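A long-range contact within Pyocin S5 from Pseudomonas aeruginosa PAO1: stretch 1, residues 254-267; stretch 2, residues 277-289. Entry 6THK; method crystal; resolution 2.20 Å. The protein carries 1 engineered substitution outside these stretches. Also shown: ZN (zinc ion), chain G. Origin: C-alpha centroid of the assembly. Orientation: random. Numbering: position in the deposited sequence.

Stretch 1, residues 254-267: DKKQLQTTNNTLIK
Stretch 2 (277-289) KAIYNGELLVDEI

Leu285 (chi1 m, chi2 t) points toward the partner helix, its CD1 3.9 Å from Leu258 CB (Leu258 also m, t). Ile289 (chi1 m, chi2 147°) lays CG1 3.6 Å from Lys255 CB, using the aliphatic root of the lysine. These contacts join two helices of Pyocin S5, 254-267 and 277-289, packed nearly antiparallel, their axes 157° apart and 8.9 Å at closest approach. Backbone torsions stay helical, near -65/-40. The CA register pairs Lys255 with Leu285 (6.6 Å), Gln259 with Gly282 (6.4 Å) and Ile266 with Ala278 (5.6 Å). The small methyl of Ala278 goes with the shortest of these: its CB lies 3.4 Å from Ile266 CG1 (Ile266 m, t) and 4.2 Å from Leu265 CB.

Between these patches Gln259 (chi1 t, chi2 134°) starts sideways, but its long, flexible chain brings its end in as a knob among Gly282, Leu285, Val286 and Ile289; its NE2 stands 3.2 Å from Gly282 O. Gly282 suits the tight spot, since an ideal CB would lie 3.2 Å from Asn262 ND2. Asn262 (chi1 t, chi2 70°) points its short amide toward the partner, donating from ND2 to Ala278 O at 2.7 Å, a carbonyl that also accepts Gly282 N.

Lys255 (m, t, t, m) extends NZ to Glu288 OE1, a 2.8 Å salt bridge. Glu288 (m, t, chi3 -1°) also binds zinc through OE2 at 2.1 Å, so one carboxylate serves both cations.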

ATOM      1  N   ASP A 254      -4.155  -1.689 -11.992  1.00 56.47           N
ATOM      2  CA  ASP A 254      -4.016  -0.478 -12.777  1.00 55.56           C
ATOM      3  C   ASP A 254      -2.566  -0.262 -13.207  1.00 59.29           C
ATOM      4  O   ASP A 254      -2.325   0.057 -14.367  1.00 60.15           O
ATOM      5  CB  ASP A 254      -4.571   0.730 -12.000  1.00 57.40           C
ATOM      6  CG  ASP A 254      -6.074   0.686 -11.768  1.00 73.09           C
ATOM      7  OD1 ASP A 254      -6.683  -0.395 -11.978  1.00 74.07           O
ATOM      8  OD2 ASP A 254      -6.647   1.734 -11.385  1.00 81.71           O
ATOM      9  N   LYS A 255      -1.604  -0.477 -12.304  1.00 55.07           N
ATOM     10  CA  LYS A 255      -0.178  -0.318 -12.615  1.00 55.02           C
ATOM     11  C   LYS A 255       0.352  -1.311 -13.657  1.00 59.49           C
ATOM     12  O   LYS A 255       1.287  -0.980 -14.381  1.00 58.65           O
ATOM     13  CB  LYS A 255       0.668  -0.351 -11.349  1.00 57.02           C
ATOM     14  CG  LYS A 255       0.649   0.978 -10.644  1.00 65.64           C
ATOM     15  CD  LYS A 255       1.437   0.978  -9.363  1.00 73.10           C
ATOM     16  CE  LYS A 255       0.969   2.094  -8.466  1.00 75.05           C
ATOM     17  NZ  LYS A 255       0.937   3.395  -9.179  1.00 73.60           N
ATOM     18  N   LYS A 256      -0.238  -2.516 -13.717  1.00 57.49           N
ATOM     19  CA  LYS A 256       0.080  -3.559 -14.692  1.00 57.66           C
ATOM     20  C   LYS A 256      -0.475  -3.157 -16.074  1.00 63.53           C
ATOM     21  O   LYS A 256       0.146  -3.475 -17.091  1.00 63.96           O
ATOM     22  CB  LYS A 256      -0.501  -4.913 -14.250  1.00 59.63           C
ATOM     23  CG  LYS A 256       0.305  -5.599 -13.150  1.00 66.98           C
ATOM     24  CD  LYS A 256      -0.212  -7.002 -12.887  1.00 75.19           C
ATOM     25  CE  LYS A 256       0.912  -7.982 -12.636  1.00 87.17           C
ATOM     26  NZ  LYS A 256       1.189  -8.171 -11.187  1.00 93.91           N
ATOM     27  N   GLN A 257      -1.640  -2.464 -16.105  1.00 60.70           N
ATOM     28  CA  GLN A 257      -2.270  -1.970 -17.338  1.00 60.45           C
ATOM     29  C   GLN A 257      -1.487  -0.788 -17.883  1.00 64.02           C
ATOM     30  O   GLN A 257      -1.410  -0.619 -19.100  1.00 64.89           O
ATOM     31  CB  GLN A 257      -3.732  -1.579 -17.110  1.00 62.06           C
ATOM     32  CG  GLN A 257      -4.699  -2.766 -17.143  1.00 89.21           C
ATOM     33  CD  GLN A 257      -6.161  -2.362 -17.095  1.00114.47           C
ATOM     34  OE1 GLN A 257      -6.931  -2.817 -16.237  1.00108.77           O
ATOM     35  NE2 GLN A 257      -6.591  -1.527 -18.040  1.00108.37           N
ATOM     36  N   LEU A 258      -0.890   0.022 -16.989  1.00 58.57           N
ATOM     37  CA  LEU A 258      -0.047   1.149 -17.373  1.00 57.19           C
ATOM     38  C   LEU A 258       1.276   0.635 -17.934  1.00 60.79           C
ATOM     39  O   LEU A 258       1.878   1.296 -18.777  1.00 60.06           O
ATOM     40  CB  LEU A 258       0.244   2.056 -16.172  1.00 56.72           C
ATOM     41  CG  LEU A 258      -0.833   3.033 -15.714  1.00 60.20           C
ATOM     42  CD1 LEU A 258      -0.294   3.896 -14.588  1.00 59.21           C
ATOM     43  CD2 LEU A 258      -1.296   3.927 -16.856  1.00 62.71           C
ATOM     44  N   GLN A 259       1.742  -0.524 -17.440  1.00 57.49           N
ATOM     45  CA  GLN A 259       2.991  -1.134 -17.876  1.00 57.69           C
ATOM     46  C   GLN A 259       2.885  -1.646 -19.316  1.00 62.03           C
ATOM     47  O   GLN A 259       3.829  -1.454 -20.077  1.00 61.28           O
ATOM     48  CB  GLN A 259       3.426  -2.241 -16.911  1.00 59.13           C
ATOM     49  CG  GLN A 259       4.862  -2.694 -17.128  1.00 74.94           C
ATOM     50  CD  GLN A 259       5.643  -2.806 -15.846  1.00 87.18           C
ATOM     51  OE1 GLN A 259       5.306  -3.605 -14.958  1.00 78.43           O
ATOM     52  NE2 GLN A 259       6.746  -2.050 -15.764  1.00 71.27           N
ATOM     53  N   THR A 260       1.738  -2.258 -19.697  1.00 59.58           N
ATOM     54  CA  THR A 260       1.519  -2.748 -21.068  1.00 59.69           C
ATOM     55  C   THR A 260       1.501  -1.563 -22.002  1.00 63.62           C
ATOM     56  O   THR A 260       2.174  -1.608 -23.030  1.00 65.84           O
ATOM     57  CB  THR A 260       0.233  -3.583 -21.210  1.00 69.19           C
ATOM     58  OG1 THR A 260      -0.893  -2.769 -20.898  1.00 73.57           O
ATOM     59  CG2 THR A 260       0.247  -4.844 -20.349  1.00 66.02           C
ATOM     60  N   THR A 261       0.781  -0.480 -21.614  1.00 57.69           N
ATOM     61  CA  THR A 261       0.701   0.775 -22.368  1.00 56.90           C
ATOM     62  C   THR A 261       2.092   1.377 -22.547  1.00 59.41           C
ATOM     63  O   THR A 261       2.443   1.737 -23.667  1.00 60.10           O
ATOM     64  CB  THR A 261      -0.286   1.759 -21.711  1.00 60.54           C
ATOM     65  OG1 THR A 261      -1.571   1.160 -21.666  1.00 59.67           O
ATOM     66  CG2 THR A 261      -0.425   3.044 -22.481  1.00 58.92           C
ATOM     67  N   ASN A 262       2.888   1.447 -21.464  1.00 54.17           N
ATOM     68  CA  ASN A 262       4.238   2.021 -21.473  1.00 54.54           C
ATOM     69  C   ASN A 262       5.253   1.252 -22.330  1.00 61.27           C
ATOM     70  O   ASN A 262       6.232   1.848 -22.790  1.00 60.65           O
ATOM     71  CB  ASN A 262       4.764   2.195 -20.056  1.00 51.94           C
ATOM     72  CG  ASN A 262       5.857   3.225 -19.937  1.00 62.57           C
ATOM     73  OD1 ASN A 262       5.634   4.429 -20.078  1.00 58.74           O
ATOM     74  ND2 ASN A 262       7.056   2.775 -19.628  1.00 49.74           N
ATOM     75  N   ASN A 263       5.040  -0.067 -22.520  1.00 59.41           N
ATOM     76  CA  ASN A 263       5.901  -0.915 -23.353  1.00 59.34           C
ATOM     77  C   ASN A 263       5.763  -0.521 -24.829  1.00 63.06           C
ATOM     78  O   ASN A 263       6.767  -0.526 -25.552  1.00 63.11           O
ATOM     79  CB  ASN A 263       5.606  -2.401 -23.130  1.00 58.64           C
ATOM     80  CG  ASN A 263       6.101  -2.915 -21.802  1.00 79.39           C
ATOM     81  OD1 ASN A 263       7.070  -2.407 -21.212  1.00 68.76           O
ATOM     82  ND2 ASN A 263       5.445  -3.952 -21.302  1.00 76.61           N
ATOM     83  N   THR A 264       4.531  -0.127 -25.249  1.00 58.56           N
ATOM     84  CA  THR A 264       4.209   0.382 -26.589  1.00 58.55           C
ATOM     85  C   THR A 264       4.914   1.751 -26.775  1.00 62.89           C
ATOM     86  O   THR A 264       5.520   1.992 -27.827  1.00 62.81           O
ATOM     87  CB  THR A 264       2.680   0.473 -26.779  1.00 68.17           C
ATOM     88  OG1 THR A 264       2.083  -0.776 -26.430  1.00 67.41           O
ATOM     89  CG2 THR A 264       2.277   0.854 -28.208  1.00 69.85           C
ATOM     90  N   LEU A 265       4.862   2.614 -25.727  1.00 58.89           N
ATOM     91  CA  LEU A 265       5.490   3.942 -25.665  1.00 59.12           C
ATOM     92  C   LEU A 265       7.006   3.864 -25.876  1.00 64.86           C
ATOM     93  O   LEU A 265       7.571   4.750 -26.521  1.00 65.26           O
ATOM     94  CB  LEU A 265       5.177   4.620 -24.312  1.00 59.26           C
ATOM     95  CG  LEU A 265       3.967   5.569 -24.187  1.00 63.91           C
ATOM     96  CD1 LEU A 265       2.674   4.945 -24.694  1.00 64.96           C
ATOM     97  CD2 LEU A 265       3.749   5.945 -22.748  1.00 64.81           C
ATOM     98  N   ILE A 266       7.656   2.804 -25.343  1.00 62.65           N
ATOM     99  CA  ILE A 266       9.098   2.543 -25.486  1.00 63.16           C
ATOM    100  C   ILE A 266       9.368   2.127 -26.948  1.00 70.33           C
ATOM    101  O   ILE A 266      10.254   2.697 -27.589  1.00 70.51           O
ATOM    102  CB  ILE A 266       9.603   1.465 -24.466  1.00 65.99           C
ATOM    103  CG1 ILE A 266       9.534   1.979 -23.009  1.00 66.62           C
ATOM    104  CG2 ILE A 266      11.032   0.993 -24.799  1.00 65.50           C
ATOM    105  CD1 ILE A 266       9.611   0.898 -21.879  1.00 69.28           C
ATOM    106  N   LYS A 267       8.582   1.149 -27.463  1.00 68.50           N
ATOM    107  CA  LYS A 267       8.673   0.588 -28.815  1.00 68.61           C
ATOM    108  C   LYS A 267       8.445   1.620 -29.931  1.00 73.94           C
ATOM    109  O   LYS A 267       9.252   1.693 -30.857  1.00 74.45           O
ATOM    110  CB  LYS A 267       7.709  -0.601 -28.967  1.00 70.78           C
ATOM    111  N   LYS A 277      12.328   8.565 -21.129  1.00 57.53           N
ATOM    112  CA  LYS A 277      11.232   8.945 -20.235  1.00 57.07           C
ATOM    113  C   LYS A 277      10.409   7.684 -19.919  1.00 61.42           C
ATOM    114  O   LYS A 277      10.185   7.368 -18.743  1.00 61.46           O
ATOM    115  CB  LYS A 277      10.345  10.025 -20.892  1.00 58.68           C
ATOM    116  CG  LYS A 277       9.660  10.945 -19.882  1.00 69.06           C
ATOM    117  CD  LYS A 277       8.621  11.876 -20.506  1.00 78.55           C
ATOM    118  CE  LYS A 277       9.207  13.156 -21.067  1.00 91.34           C
ATOM    119  NZ  LYS A 277       8.148  14.061 -21.587  1.00100.24           N
ATOM    120  N   ALA A 278      10.035   6.931 -20.975  1.00 57.08           N
ATOM    121  CA  ALA A 278       9.283   5.681 -20.881  1.00 56.28           C
ATOM    122  C   ALA A 278      10.089   4.551 -20.178  1.00 59.46           C
ATOM    123  O   ALA A 278       9.525   3.852 -19.342  1.00 58.21           O
ATOM    124  CB  ALA A 278       8.817   5.253 -22.266  1.00 56.60           C
ATOM    125  N   ILE A 279      11.409   4.403 -20.479  1.00 56.17           N
ATOM    126  CA  ILE A 279      12.284   3.392 -19.848  1.00 55.48           C
ATOM    127  C   ILE A 279      12.282   3.590 -18.325  1.00 58.94           C
ATOM    128  O   ILE A 279      12.123   2.615 -17.587  1.00 58.14           O
ATOM    129  CB  ILE A 279      13.730   3.405 -20.435  1.00 58.16           C
ATOM    130  CG1 ILE A 279      13.754   2.869 -21.883  1.00 58.65           C
ATOM    131  CG2 ILE A 279      14.723   2.619 -19.545  1.00 57.55           C
ATOM    132  CD1 ILE A 279      14.787   3.528 -22.786  1.00 63.51           C
ATOM    133  N   TYR A 280      12.469   4.863 -17.881  1.00 54.91           N
ATOM    134  CA  TYR A 280      12.479   5.303 -16.486  1.00 54.65           C
ATOM    135  C   TYR A 280      11.148   5.042 -15.808  1.00 59.14           C
ATOM    136  O   TYR A 280      11.142   4.429 -14.743  1.00 59.75           O
ATOM    137  CB  TYR A 280      12.811   6.802 -16.385  1.00 55.70           C
ATOM    138  CG  TYR A 280      14.277   7.147 -16.503  1.00 57.25           C
ATOM    139  CD1 TYR A 280      15.262   6.193 -16.263  1.00 59.59           C
ATOM    140  CD2 TYR A 280      14.683   8.437 -16.829  1.00 57.85           C
ATOM    141  CE1 TYR A 280      16.616   6.509 -16.369  1.00 61.17           C
ATOM    142  CE2 TYR A 280      16.033   8.771 -16.914  1.00 58.61           C
ATOM    143  CZ  TYR A 280      16.996   7.804 -16.680  1.00 65.87           C
ATOM    144  OH  TYR A 280      18.326   8.123 -16.769  1.00 66.52           O
ATOM    145  N   ASN A 281      10.020   5.500 -16.412  1.00 54.92           N
ATOM    146  CA  ASN A 281       8.679   5.284 -15.859  1.00 54.54           C
ATOM    147  C   ASN A 281       8.390   3.790 -15.711  1.00 61.53           C
ATOM    148  O   ASN A 281       7.846   3.382 -14.688  1.00 63.29           O
ATOM    149  CB  ASN A 281       7.592   5.967 -16.694  1.00 49.52           C
ATOM    150  CG  ASN A 281       7.514   7.469 -16.576  1.00 67.11           C
ATOM    151  OD1 ASN A 281       7.963   8.094 -15.592  1.00 58.23           O
ATOM    152  ND2 ASN A 281       6.932   8.089 -17.602  1.00 56.75           N
ATOM    153  N   GLY A 282       8.832   3.001 -16.681  1.00 58.24           N
ATOM    154  CA  GLY A 282       8.662   1.567 -16.638  1.00 58.00           C
ATOM    155  C   GLY A 282       9.414   0.981 -15.462  1.00 62.01           C
ATOM    156  O   GLY A 282       8.934   0.069 -14.809  1.00 61.69           O
ATOM    157  N   GLU A 283      10.615   1.480 -15.210  1.00 58.53           N
ATOM    158  CA  GLU A 283      11.396   1.006 -14.079  1.00 58.82           C
ATOM    159  C   GLU A 283      10.689   1.353 -12.784  1.00 60.93           C
ATOM    160  O   GLU A 283      10.613   0.541 -11.880  1.00 60.24           O
ATOM    161  CB  GLU A 283      12.790   1.633 -14.070  1.00 60.48           C
ATOM    162  CG  GLU A 283      13.714   1.128 -15.161  1.00 77.27           C
ATOM    163  CD  GLU A 283      14.438  -0.143 -14.775  1.00108.57           C
ATOM    164  OE1 GLU A 283      15.040  -0.178 -13.683  1.00104.97           O
ATOM    165  OE2 GLU A 283      14.407  -1.107 -15.566  1.00108.65           O
ATOM    166  N   LEU A 284      10.161   2.570 -12.728  1.00 55.53           N
ATOM    167  CA  LEU A 284       9.459   3.088 -11.563  1.00 54.64           C
ATOM    168  C   LEU A 284       8.207   2.296 -11.256  1.00 57.21           C
ATOM    169  O   LEU A 284       7.865   2.089 -10.102  1.00 55.89           O
ATOM    170  CB  LEU A 284       9.103   4.560 -11.763  1.00 54.92           C
ATOM    171  CG  LEU A 284      10.222   5.574 -11.543  1.00 59.83           C
ATOM    172  CD1 LEU A 284       9.652   6.969 -11.364  1.00 59.92           C
ATOM    173  CD2 LEU A 284      11.073   5.189 -10.348  1.00 62.16           C
ATOM    174  N   LEU A 285       7.510   1.893 -12.308  1.00 53.27           N
ATOM    175  CA  LEU A 285       6.279   1.111 -12.194  1.00 52.30           C
ATOM    176  C   LEU A 285       6.531  -0.263 -11.556  1.00 59.17           C
ATOM    177  O   LEU A 285       5.756  -0.674 -10.689  1.00 60.39           O
ATOM    178  CB  LEU A 285       5.580   0.953 -13.560  1.00 51.60           C
ATOM    179  CG  LEU A 285       4.721   2.112 -14.080  1.00 55.19           C
ATOM    180  CD1 LEU A 285       4.072   1.748 -15.389  1.00 55.18           C
ATOM    181  CD2 LEU A 285       3.627   2.485 -13.104  1.00 56.20           C
ATOM    182  N   VAL A 286       7.610  -0.964 -11.960  1.00 56.15           N
ATOM    183  CA  VAL A 286       7.949  -2.287 -11.407  1.00 56.01           C
ATOM    184  C   VAL A 286       8.246  -2.163  -9.913  1.00 58.36           C
ATOM    185  O   VAL A 286       7.753  -2.970  -9.128  1.00 58.74           O
ATOM    186  CB  VAL A 286       9.051  -3.049 -12.209  1.00 60.61           C
ATOM    187  CG1 VAL A 286      10.168  -2.132 -12.667  1.00 60.62           C
ATOM    188  CG2 VAL A 286       9.612  -4.244 -11.441  1.00 60.54           C
ATOM    189  N   ASP A 287       8.976  -1.106  -9.531  1.00 53.46           N
ATOM    190  CA  ASP A 287       9.334  -0.781  -8.157  1.00 52.47           C
ATOM    191  C   ASP A 287       8.081  -0.572  -7.298  1.00 54.98           C
ATOM    192  O   ASP A 287       7.991  -1.116  -6.201  1.00 54.46           O
ATOM    193  CB  ASP A 287      10.249   0.453  -8.145  1.00 54.68           C
ATOM    194  CG  ASP A 287      11.644   0.236  -8.723  1.00 72.88           C
ATOM    195  OD1 ASP A 287      11.893  -0.847  -9.306  1.00 74.09           O
ATOM    196  OD2 ASP A 287      12.482   1.166  -8.622  1.00 83.17           O
ATOM    197  N   GLU A 288       7.093   0.163  -7.830  1.00 50.84           N
ATOM    198  CA  GLU A 288       5.805   0.418  -7.184  1.00 49.52           C
ATOM    199  C   GLU A 288       4.998  -0.834  -7.030  1.00 54.18           C
ATOM    200  O   GLU A 288       4.457  -1.057  -5.953  1.00 55.53           O
ATOM    201  CB  GLU A 288       4.988   1.431  -7.986  1.00 50.03           C
ATOM    202  CG  GLU A 288       5.487   2.849  -7.773  1.00 51.70           C
ATOM    203  CD  GLU A 288       4.688   3.949  -8.426  1.00 61.44           C
ATOM    204  OE1 GLU A 288       3.696   3.636  -9.116  1.00 59.60           O
ATOM    205  OE2 GLU A 288       5.058   5.131  -8.258  1.00 66.49           O
ATOM    206  N   ILE A 289       4.904  -1.656  -8.097  1.00 49.80           N
ATOM    207  CA  ILE A 289       4.157  -2.923  -8.075  1.00 48.35           C
ATOM    208  C   ILE A 289       4.718  -3.862  -7.013  1.00 51.84           C
ATOM    209  O   ILE A 289       3.944  -4.472  -6.276  1.00 52.84           O
ATOM    210  CB  ILE A 289       4.084  -3.589  -9.479  1.00 50.80           C
ATOM    211  CG1 ILE A 289       3.136  -2.803 -10.403  1.00 50.98           C
ATOM    212  CG2 ILE A 289       3.628  -5.056  -9.380  1.00 50.78           C
ATOM    213  CD1 ILE A 289       3.509  -2.787 -11.875  1.00 58.57           C
TER
HETATM  214 ZN    ZN G 606       3.625   6.699  -8.576  1.00 62.26          ZN